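Local coordinates for protein cytosine deaminase (Klebsiella pneumoniae, PDB 4R85) that probably catalyses the iron-dependent hydrolytic deamination of cytosine and 5-methylcytosine to uracil and thymine, with release of ammonia, at residues F257-K261 / E295-I301; P216-E222 / S247-Y252; G234-S240 / S263-I268. One frame throughout, in Å; residues are numbered along the deposited sequence.

In the fold
All three contacts lie in one part of the (beta/alpha)8 barrel of an amidohydrolase. Coming from the N terminus, the chain first enters 216-222, and contact 2 closes a loop when 247-252 packs against it, so that the starts of two successive outer helices are joined. Contact 3 opens within that loop, at 234-240, and closes beyond it at 263-268, pairing neighbouring barrel strands; contacts 2 and 3 therefore cross. Contact 1 opens at 257-261, before contact 3 has closed, and ends at 295-301, so it crosses contact 3 but follows contact 2 in series. Contacts 1 and 2 share helix 250-263, and Leu221 and Phe267 join the helical layer to the strands.

Contact 1 of 3, residues F257-K261 / E295-I301; sequences FRLLK and ELDRAGI
Phe257 lies across the last turn of helix 293-298, its side chain at about a right angle to that of Leu296, whose CD2 reaches the ring at CZ (3.6 Å). The ring turns its edge toward the other backbone: Glu295 O, 3.5 Å from CE1, and the methyl of Ala299, 3.9 Å from CD1, both lie near its plane. A small alanine suits this spot, since it lets the aromatic edge come close to the helix end. Glu295 also packs on Trp284 of the second subunit. Further along, Ile301 extends CD1 against the 257-261 helix, touching CB of Leu260 at 3.9 Å and lying near Lys261 N.

Lys261 passes Ile301 in the opposite direction. Its CG is anti to the backbone N (chi1 -177°) and the chain bends at chi2, which carries the aliphatic part past Ala299 O and delivers NZ to Gly300 O, 2.9 Å away. The ammonium sits well above the carbonyl plane, 58° out of it, so the bond does not follow a lone pair. Gly300 takes the positive phi of a Schellman motif, in which Ile301 N bonds back to Leu296 O and Gly300 N to Asp297 O; glycine accepts this backbone easily.

Leu260, Leu296 and Ile301 all continue onto Phe267 of strand 266-269, while Leu260 also meets helix 220-231.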
loop_
_atom_site.group_PDB
_atom_site.type_symbol
_atom_site.label_atom_id
_atom_site.label_comp_id
_atom_site.label_asym_id
_atom_site.label_seq_id
_atom_site.Cartn_x
_atom_site.Cartn_y
_atom_site.Cartn_z
ATOM N N PHE A 257 -24.446 -8.213 -13.799
ATOM C CA PHE A 257 -24.395 -6.755 -13.603
ATOM C C PHE A 257 -25.738 -6.065 -13.853
ATOM O O PHE A 257 -26.013 -5.001 -13.300
ATOM C CB PHE A 257 -23.314 -6.115 -14.492
ATOM C CG PHE A 257 -22.019 -5.862 -13.774
ATOM C CD1 PHE A 257 -21.399 -4.626 -13.858
ATOM C CD2 PHE A 257 -21.432 -6.855 -13.003
ATOM C CE1 PHE A 257 -20.217 -4.377 -13.197
ATOM C CE2 PHE A 257 -20.234 -6.624 -12.342
ATOM C CZ PHE A 257 -19.624 -5.383 -12.438
ATOM N N ARG A 258 -26.569 -6.655 -14.698
ATOM C CA ARG A 258 -27.875 -6.066 -14.948
ATOM C C ARG A 258 -28.734 -6.113 -13.686
ATOM O O ARG A 258 -29.403 -5.141 -13.343
ATOM C CB ARG A 258 -28.544 -6.774 -16.123
ATOM C CG ARG A 258 -27.708 -6.667 -17.399
ATOM C CD ARG A 258 -28.188 -7.616 -18.482
ATOM N NE ARG A 258 -29.443 -7.170 -19.074
ATOM C CZ ARG A 258 -29.527 -6.264 -20.045
ATOM N NH1 ARG A 258 -30.711 -5.912 -20.531
ATOM N NH2 ARG A 258 -28.430 -5.698 -20.521
ATOM N N LEU A 259 -28.702 -7.248 -12.994
ATOM C CA LEU A 259 -29.392 -7.393 -11.717
ATOM C C LEU A 259 -28.755 -6.480 -10.673
ATOM O O LEU A 259 -29.453 -5.841 -9.886
ATOM C CB LEU A 259 -29.294 -8.844 -11.223
ATOM C CG LEU A 259 -29.746 -9.090 -9.778
ATOM C CD1 LEU A 259 -31.178 -8.595 -9.555
ATOM C CD2 LEU A 259 -29.624 -10.579 -9.428
ATOM N N LEU A 260 -27.424 -6.426 -10.657
ATOM C CA LEU A 260 -26.733 -5.653 -9.629
ATOM C C LEU A 260 -27.145 -4.190 -9.719
ATOM O O LEU A 260 -27.444 -3.564 -8.701
ATOM C CB LEU A 260 -25.214 -5.800 -9.736
ATOM C CG LEU A 260 -24.629 -7.192 -9.485
ATOM C CD1 LEU A 260 -23.101 -7.131 -9.435
ATOM C CD2 LEU A 260 -25.175 -7.797 -8.175
ATOM N N LYS A 261 -27.186 -3.664 -10.945
ATOM C CA LYS A 261 -27.642 -2.299 -11.185
ATOM C C LYS A 261 -29.100 -2.093 -10.774
ATOM O O LYS A 261 -29.427 -1.120 -10.093
ATOM C CB LYS A 261 -27.477 -1.930 -12.662
ATOM C CG LYS A 261 -27.861 -0.491 -12.971
ATOM C CD LYS A 261 -27.035 0.467 -12.123
ATOM C CE LYS A 261 -27.252 1.918 -12.524
ATOM N NZ LYS A 261 -26.629 2.832 -11.527
ATOM N N GLU A 295 -15.106 -1.808 -12.454
ATOM C CA GLU A 295 -16.209 -2.168 -13.330
ATOM C C GLU A 295 -17.582 -1.864 -12.686
ATOM O O GLU A 295 -18.497 -1.356 -13.353
ATOM C CB GLU A 295 -16.077 -3.644 -13.734
ATOM C CG GLU A 295 -14.860 -3.957 -14.646
ATOM C CD GLU A 295 -13.487 -3.905 -13.938
ATOM O OE1 GLU A 295 -13.419 -3.989 -12.687
ATOM O OE2 GLU A 295 -12.457 -3.793 -14.652
ATOM N N LEU A 296 -17.725 -2.169 -11.398
ATOM C CA LEU A 296 -18.927 -1.757 -10.663
ATOM C C LEU A 296 -19.129 -0.232 -10.735
ATOM O O LEU A 296 -20.221 0.251 -11.040
ATOM C CB LEU A 296 -18.826 -2.179 -9.200
ATOM C CG LEU A 296 -18.856 -3.693 -8.991
ATOM C CD1 LEU A 296 -18.285 -4.075 -7.623
ATOM C CD2 LEU A 296 -20.283 -4.188 -9.143
ATOM N N ASP A 297 -18.068 0.513 -10.447
ATOM C CA ASP A 297 -18.151 1.971 -10.410
ATOM C C ASP A 297 -18.505 2.554 -11.785
ATOM O O ASP A 297 -19.330 3.462 -11.887
ATOM C CB ASP A 297 -16.831 2.561 -9.892
ATOM C CG ASP A 297 -16.818 4.081 -9.918
ATOM O OD1 ASP A 297 -16.208 4.660 -10.849
ATOM O OD2 ASP A 297 -17.420 4.700 -9.013
ATOM N N ARG A 298 -17.885 2.028 -12.837
ATOM C CA ARG A 298 -18.202 2.447 -14.197
ATOM C C ARG A 298 -19.644 2.156 -14.572
ATOM O O ARG A 298 -20.240 2.879 -15.371
ATOM C CB ARG A 298 -17.236 1.822 -15.211
ATOM C CG ARG A 298 -15.818 2.335 -15.056
ATOM C CD ARG A 298 -14.893 1.910 -16.191
ATOM N NE ARG A 298 -13.499 2.121 -15.809
ATOM C CZ ARG A 298 -12.637 1.143 -15.537
ATOM N NH1 ARG A 298 -13.017 -0.126 -15.635
ATOM N NH2 ARG A 298 -11.388 1.436 -15.186
ATOM N N ALA A 299 -20.203 1.106 -13.981
ATOM C CA ALA A 299 -21.589 0.720 -14.222
ATOM C C ALA A 299 -22.571 1.590 -13.432
ATOM O O ALA A 299 -23.782 1.432 -13.558
ATOM C CB ALA A 299 -21.796 -0.761 -13.873
ATOM N N GLY A 300 -22.050 2.502 -12.618
ATOM C CA GLY A 300 -22.899 3.378 -11.825
ATOM C C GLY A 300 -23.344 2.749 -10.510
ATOM O O GLY A 300 -24.311 3.181 -9.895
ATOM N N ILE A 301 -22.631 1.718 -10.080
ATOM C CA ILE A 301 -22.981 0.988 -8.862
ATOM C C ILE A 301 -22.087 1.527 -7.750
ATOM O O ILE A 301 -20.896 1.736 -7.959
ATOM C CB ILE A 301 -22.785 -0.519 -9.085
ATOM C CG1 ILE A 301 -23.839 -1.036 -10.077
ATOM C CG2 ILE A 301 -22.822 -1.313 -7.764
ATOM C CD1 ILE A 301 -23.540 -2.424 -10.616
#

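Contact 2 of 3, residues P216-E222 / S247-Y252; sequences PQSRFLE and SYDNAY
Tyr248 and Tyr252 bring their hydroxyls to the 216-222 segment. Tyr248 OH donates a hydrogen bond to Ser218 O at 2.7 Å, in the carbonyl plane and on a lone pair; Tyr252 OH donates to Glu222 OE2 at 2.6 Å, on the anti side but 33° out of the carboxylate plane. One water donates to both hydroxyls and accepts from Glu222 N, while Glu222 OE1 binds a glycerol, probably from crystallisation.

The two segments end successive beta-alpha loops of the TIM barrel and begin the outer helices they lead into. Asp249 N-caps helix 250-263, and its OD2 accepts from Tyr252 N. With CG anti to its own backbone N (chi1 171°), Tyr252 turns a ring face to Arg219.

Extended Arg219 lays its guanidinium flat on that ring, planes 2° apart and CZ 3.6 Å from the centroid, a cation-pi stack; Gln217 OE1 lies on the opposite face, offset toward the rim. A flat cation suits a tyrosine face because its N-H groups still bond in plane: NH1 donates to a second water (2.8 Å), which also accepts from Asp249 N and donates to Pro216 O. Ser218 OG bonds to Asp211, and Ser247 OG to Arg287.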
loop_
_atom_site.group_PDB
_atom_site.type_symbol
_atom_site.label_atom_id
_atom_site.label_comp_id
_atom_site.label_asym_id
_atom_site.label_seq_id
_atom_site.Cartn_x
_atom_site.Cartn_y
_atom_site.Cartn_z
ATOM N N PRO A 216 -15.216 -19.741 -8.287
ATOM C CA PRO A 216 -16.058 -19.110 -9.321
ATOM C C PRO A 216 -17.525 -19.528 -9.217
ATOM O O PRO A 216 -18.382 -18.877 -9.813
ATOM C CB PRO A 216 -15.471 -19.647 -10.636
ATOM C CG PRO A 216 -14.082 -20.035 -10.308
ATOM C CD PRO A 216 -14.114 -20.521 -8.883
ATOM N N GLN A 217 -17.821 -20.596 -8.482
ATOM C CA GLN A 217 -19.220 -20.988 -8.330
ATOM C C GLN A 217 -19.869 -20.468 -7.044
ATOM O O GLN A 217 -21.016 -20.789 -6.749
ATOM C CB GLN A 217 -19.400 -22.497 -8.499
ATOM C CG GLN A 217 -18.906 -22.992 -9.863
ATOM C CD GLN A 217 -19.333 -22.102 -11.047
ATOM O OE1 GLN A 217 -20.489 -21.660 -11.153
ATOM N NE2 GLN A 217 -18.393 -21.859 -11.954
ATOM N N SER A 218 -19.154 -19.633 -6.294
ATOM C CA SER A 218 -19.772 -19.022 -5.130
ATOM C C SER A 218 -20.606 -17.836 -5.614
ATOM O O SER A 218 -20.074 -16.757 -5.888
ATOM C CB SER A 218 -18.712 -18.574 -4.117
ATOM O OG SER A 218 -19.318 -18.230 -2.881
ATOM N N ARG A 219 -21.912 -18.045 -5.744
ATOM C CA ARG A 219 -22.766 -17.038 -6.373
ATOM C C ARG A 219 -23.939 -16.630 -5.480
ATOM O O ARG A 219 -25.074 -16.512 -5.935
ATOM C CB ARG A 219 -23.279 -17.560 -7.723
ATOM C CG ARG A 219 -22.185 -17.755 -8.775
ATOM C CD ARG A 219 -22.739 -18.419 -10.041
ATOM N NE ARG A 219 -21.720 -18.552 -11.082
ATOM C CZ ARG A 219 -21.979 -18.872 -12.348
ATOM N NH1 ARG A 219 -20.988 -18.987 -13.228
ATOM N NH2 ARG A 219 -23.228 -19.095 -12.729
ATOM N N PHE A 220 -23.673 -16.412 -4.201
ATOM C CA PHE A 220 -24.738 -15.973 -3.311
ATOM C C PHE A 220 -25.106 -14.508 -3.529
ATOM O O PHE A 220 -26.190 -14.074 -3.158
ATOM C CB PHE A 220 -24.374 -16.309 -1.862
ATOM C CG PHE A 220 -24.234 -17.781 -1.650
ATOM C CD1 PHE A 220 -22.992 -18.396 -1.731
ATOM C CD2 PHE A 220 -25.360 -18.573 -1.483
ATOM C CE1 PHE A 220 -22.878 -19.771 -1.584
ATOM C CE2 PHE A 220 -25.247 -19.948 -1.332
ATOM C CZ PHE A 220 -24.002 -20.544 -1.393
ATOM N N LEU A 221 -24.201 -13.761 -4.157
ATOM C CA LEU A 221 -24.478 -12.376 -4.514
ATOM C C LEU A 221 -25.784 -12.238 -5.308
ATOM O O LEU A 221 -26.582 -11.340 -5.027
ATOM C CB LEU A 221 -23.306 -11.789 -5.314
ATOM C CG LEU A 221 -23.540 -10.353 -5.789
ATOM C CD1 LEU A 221 -23.785 -9.422 -4.595
ATOM C CD2 LEU A 221 -22.330 -9.883 -6.595
ATOM N N GLU A 222 -26.014 -13.120 -6.284
ATOM C CA GLU A 222 -27.254 -13.046 -7.075
ATOM C C GLU A 222 -28.497 -13.235 -6.206
ATOM O O GLU A 222 -29.524 -12.615 -6.449
ATOM C CB GLU A 222 -27.264 -14.043 -8.241
ATOM C CG GLU A 222 -27.363 -15.525 -7.820
ATOM C CD GLU A 222 -27.394 -16.493 -9.004
ATOM O OE1 GLU A 222 -28.017 -17.578 -8.879
ATOM O OE2 GLU A 222 -26.775 -16.181 -10.047
ATOM N N SER A 247 -13.289 -13.768 -9.794
ATOM C CA SER A 247 -13.009 -15.000 -10.518
ATOM C C SER A 247 -14.193 -15.502 -11.368
ATOM O O SER A 247 -14.118 -16.596 -11.933
ATOM C CB SER A 247 -12.578 -16.101 -9.533
ATOM O OG SER A 247 -11.412 -15.709 -8.813
ATOM N N TYR A 248 -15.285 -14.729 -11.455
ATOM C CA TYR A 248 -16.482 -15.215 -12.159
ATOM C C TYR A 248 -16.240 -15.452 -13.640
ATOM O O TYR A 248 -15.416 -14.788 -14.277
ATOM C CB TYR A 248 -17.680 -14.250 -12.043
ATOM C CG TYR A 248 -18.453 -14.318 -10.746
ATOM C CD1 TYR A 248 -18.270 -15.374 -9.853
ATOM C CD2 TYR A 248 -19.368 -13.325 -10.414
ATOM C CE1 TYR A 248 -18.976 -15.423 -8.662
ATOM C CE2 TYR A 248 -20.079 -13.366 -9.227
ATOM C CZ TYR A 248 -19.875 -14.416 -8.356
ATOM O OH TYR A 248 -20.582 -14.453 -7.173
ATOM N N ASP A 249 -16.979 -16.403 -14.184
ATOM C CA ASP A 249 -17.114 -16.496 -15.620
ATOM C C ASP A 249 -17.564 -15.123 -16.129
ATOM O O ASP A 249 -18.437 -14.491 -15.538
ATOM C CB ASP A 249 -18.158 -17.542 -15.982
ATOM C CG ASP A 249 -18.409 -17.603 -17.472
ATOM O OD1 ASP A 249 -17.672 -18.345 -18.161
ATOM O OD2 ASP A 249 -19.323 -16.893 -17.953
ATOM N N ASN A 250 -16.954 -14.659 -17.206
ATOM C CA ASN A 250 -17.227 -13.314 -17.700
ATOM C C ASN A 250 -18.593 -13.108 -18.331
ATOM O O ASN A 250 -19.160 -12.021 -18.208
ATOM C CB ASN A 250 -16.122 -12.857 -18.645
ATOM C CG ASN A 250 -14.815 -12.688 -17.929
ATOM O OD1 ASN A 250 -14.784 -12.260 -16.775
ATOM N ND2 ASN A 250 -13.726 -13.050 -18.592
ATOM N N ALA A 251 -19.119 -14.133 -19.004
ATOM C CA ALA A 251 -20.456 -14.045 -19.592
ATOM C C ALA A 251 -21.512 -13.971 -18.489
ATOM O O ALA A 251 -22.439 -13.145 -18.539
ATOM C CB ALA A 251 -20.719 -15.231 -20.517
ATOM N N TYR A 252 -21.357 -14.821 -17.479
ATOM C CA TYR A 252 -22.212 -14.751 -16.300
ATOM C C TYR A 252 -22.112 -13.389 -15.636
ATOM O O TYR A 252 -23.123 -12.803 -15.263
ATOM C CB TYR A 252 -21.831 -15.829 -15.282
ATOM C CG TYR A 252 -22.541 -15.648 -13.954
ATOM C CD1 TYR A 252 -23.931 -15.786 -13.856
ATOM C CD2 TYR A 252 -21.833 -15.318 -12.814
ATOM C CE1 TYR A 252 -24.584 -15.612 -12.638
ATOM C CE2 TYR A 252 -22.474 -15.153 -11.587
ATOM C CZ TYR A 252 -23.838 -15.303 -11.508
ATOM O OH TYR A 252 -24.445 -15.127 -10.289
HETATM O O HOH W 1 -18.357 -18.226 -12.461
HETATM O O HOH W 2 -23.452 -14.067 -7.803
#

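Contact 3 of 3, residues G234-S240 / S263-I268; sequences GAQVTAS and SGINFI
The Phe267 ring packs on Ala239, CE1 lying 4.2 Å from the methyl CB, while Ala239 O approaches the ring obliquely; Leu221 of helix 220-231 packs on both residues. On the opposite face of this parallel sheet, the Asn266 amide turns ND2 toward Val237 O in a weak bond of 3.4 Å, while OD1 accepts from Asn302 and a water takes a further bond from ND2.

Strand 237-240, helix 250-263 and strand 266-269 make a beta-alpha-beta unit of the TIM barrel. Three backbone bonds zip the strands: Asn266 N to Val237 O (2.9 Å, 175° at the hydrogen), Ala239 N to Asn266 O (2.8 Å) and Ile268 N to Ala239 O. Val237 O thus takes its main bond from Asn266 N, with only a weak addition from ND2.

Thr238, Ser240, Asn266 and Ile268 point into the barrel. Thr238 CG2 packs on Ile268 CG1 at 3.7 Å. Ser240 OG bonds to Asp207 and to ND1 of the iron ligand His56, so this small hydroxyl is a second-shell group that probably helps hold His56 in place; the next residue, His241, is itself an iron ligand. Outward, Ile265 CG2 meets Val237 CG1, branched aliphatics suiting the layer between strands and helices.

Before the strands begin, the two turns come together through glycines. Gly264 takes a positive phi after its helix, and Gly234 CA makes a CH...O contact with Ser263 O at 3.1 Å, where a side chain would collide. At the far end, a water donates to Ala239 O (3.0 Å) and to Ile268 O (2.9 Å), bridging the strands.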
loop_
_atom_site.group_PDB
_atom_site.type_symbol
_atom_site.label_atom_id
_atom_site.label_comp_id
_atom_site.label_asym_id
_atom_site.label_seq_id
_atom_site.Cartn_x
_atom_site.Cartn_y
_atom_site.Cartn_z
ATOM N N GLY A 234 -32.966 -2.128 -1.816
ATOM C CA GLY A 234 -31.593 -2.054 -2.296
ATOM C C GLY A 234 -30.683 -1.055 -1.595
ATOM O O GLY A 234 -29.550 -1.380 -1.247
ATOM N N ALA A 235 -31.176 0.162 -1.388
ATOM C CA ALA A 235 -30.392 1.207 -0.726
ATOM C C ALA A 235 -29.947 0.788 0.686
ATOM O O ALA A 235 -28.925 1.255 1.192
ATOM C CB ALA A 235 -31.185 2.516 -0.672
ATOM N N GLN A 236 -30.707 -0.107 1.302
ATOM C CA GLN A 236 -30.442 -0.533 2.677
ATOM C C GLN A 236 -29.577 -1.790 2.736
ATOM O O GLN A 236 -29.349 -2.342 3.815
ATOM C CB GLN A 236 -31.756 -0.789 3.417
ATOM C CG GLN A 236 -32.569 0.473 3.719
ATOM C CD GLN A 236 -33.251 1.038 2.495
ATOM O OE1 GLN A 236 -33.886 0.310 1.730
ATOM N NE2 GLN A 236 -33.115 2.344 2.294
ATOM N N VAL A 237 -29.098 -2.237 1.578
ATOM C CA VAL A 237 -28.379 -3.503 1.484
ATOM C C VAL A 237 -26.966 -3.320 0.946
ATOM O O VAL A 237 -26.764 -2.659 -0.066
ATOM C CB VAL A 237 -29.140 -4.505 0.580
ATOM C CG1 VAL A 237 -28.337 -5.806 0.408
ATOM C CG2 VAL A 237 -30.524 -4.800 1.179
ATOM N N THR A 238 -25.994 -3.910 1.635
ATOM C CA THR A 238 -24.613 -3.906 1.171
ATOM C C THR A 238 -24.098 -5.333 1.045
ATOM O O THR A 238 -24.394 -6.188 1.890
ATOM C CB THR A 238 -23.690 -3.100 2.117
ATOM O OG1 THR A 238 -24.118 -1.730 2.155
ATOM C CG2 THR A 238 -22.240 -3.150 1.634
ATOM N N ALA A 239 -23.345 -5.590 -0.025
ATOM C CA ALA A 239 -22.599 -6.833 -0.166
ATOM C C ALA A 239 -21.124 -6.542 0.084
ATOM O O ALA A 239 -20.505 -5.753 -0.643
ATOM C CB ALA A 239 -22.804 -7.420 -1.571
ATOM N N SER A 240 -20.554 -7.172 1.108
ATOM C CA SER A 240 -19.144 -6.989 1.421
ATOM C C SER A 240 -18.363 -8.194 0.920
ATOM O O SER A 240 -18.904 -9.290 0.857
ATOM C CB SER A 240 -18.947 -6.839 2.933
ATOM O OG SER A 240 -19.460 -5.600 3.416
ATOM N N SER A 263 -30.877 -3.762 -8.703
ATOM C CA SER A 263 -31.135 -4.014 -7.281
ATOM C C SER A 263 -30.859 -2.786 -6.415
ATOM O O SER A 263 -31.493 -2.586 -5.373
ATOM C CB SER A 263 -30.289 -5.184 -6.784
ATOM O OG SER A 263 -28.935 -4.784 -6.623
ATOM N N GLY A 264 -29.897 -1.978 -6.840
ATOM C CA GLY A 264 -29.545 -0.764 -6.126
ATOM C C GLY A 264 -28.680 -0.991 -4.896
ATOM O O GLY A 264 -28.451 -0.049 -4.139
ATOM N N ILE A 265 -28.182 -2.213 -4.700
ATOM C CA ILE A 265 -27.355 -2.495 -3.519
ATOM C C ILE A 265 -25.958 -1.876 -3.595
ATOM O O ILE A 265 -25.491 -1.502 -4.676
ATOM C CB ILE A 265 -27.226 -4.011 -3.215
ATOM C CG1 ILE A 265 -26.315 -4.715 -4.228
ATOM C CG2 ILE A 265 -28.602 -4.663 -3.126
ATOM C CD1 ILE A 265 -26.023 -6.178 -3.873
ATOM N N ASN A 266 -25.308 -1.771 -2.435
ATOM C CA ASN A 266 -23.963 -1.215 -2.334
ATOM C C ASN A 266 -22.934 -2.326 -2.224
ATOM O O ASN A 266 -23.273 -3.454 -1.881
ATOM C CB ASN A 266 -23.838 -0.310 -1.097
ATOM C CG ASN A 266 -24.861 0.813 -1.081
ATOM O OD1 ASN A 266 -24.672 1.845 -1.718
ATOM N ND2 ASN A 266 -25.941 0.618 -0.340
ATOM N N PHE A 267 -21.680 -1.993 -2.511
ATOM C CA PHE A 267 -20.578 -2.940 -2.424
ATOM C C PHE A 267 -19.443 -2.383 -1.581
ATOM O O PHE A 267 -19.099 -1.210 -1.679
ATOM C CB PHE A 267 -20.062 -3.290 -3.824
ATOM C CG PHE A 267 -21.012 -4.134 -4.614
ATOM C CD1 PHE A 267 -20.785 -5.491 -4.763
ATOM C CD2 PHE A 267 -22.157 -3.579 -5.176
ATOM C CE1 PHE A 267 -21.665 -6.276 -5.482
ATOM C CE2 PHE A 267 -23.052 -4.361 -5.874
ATOM C CZ PHE A 267 -22.799 -5.707 -6.041
ATOM N N ILE A 268 -18.857 -3.230 -0.740
ATOM C CA ILE A 268 -17.658 -2.834 -0.020
ATOM C C ILE A 268 -16.518 -3.783 -0.380
ATOM O O ILE A 268 -16.696 -5.001 -0.394
ATOM C CB ILE A 268 -17.891 -2.805 1.504
ATOM C CG1 ILE A 268 -18.897 -1.693 1.867
ATOM C CG2 ILE A 268 -16.568 -2.595 2.245
ATOM C CD1 ILE A 268 -19.309 -1.710 3.333
HETATM O O HOH W 3 -34.152 -2.105 -4.603
HETATM O O HOH W 4 -27.690 3.346 0.136
HETATM O O HOH W 5 -18.238 -6.327 -2.476
#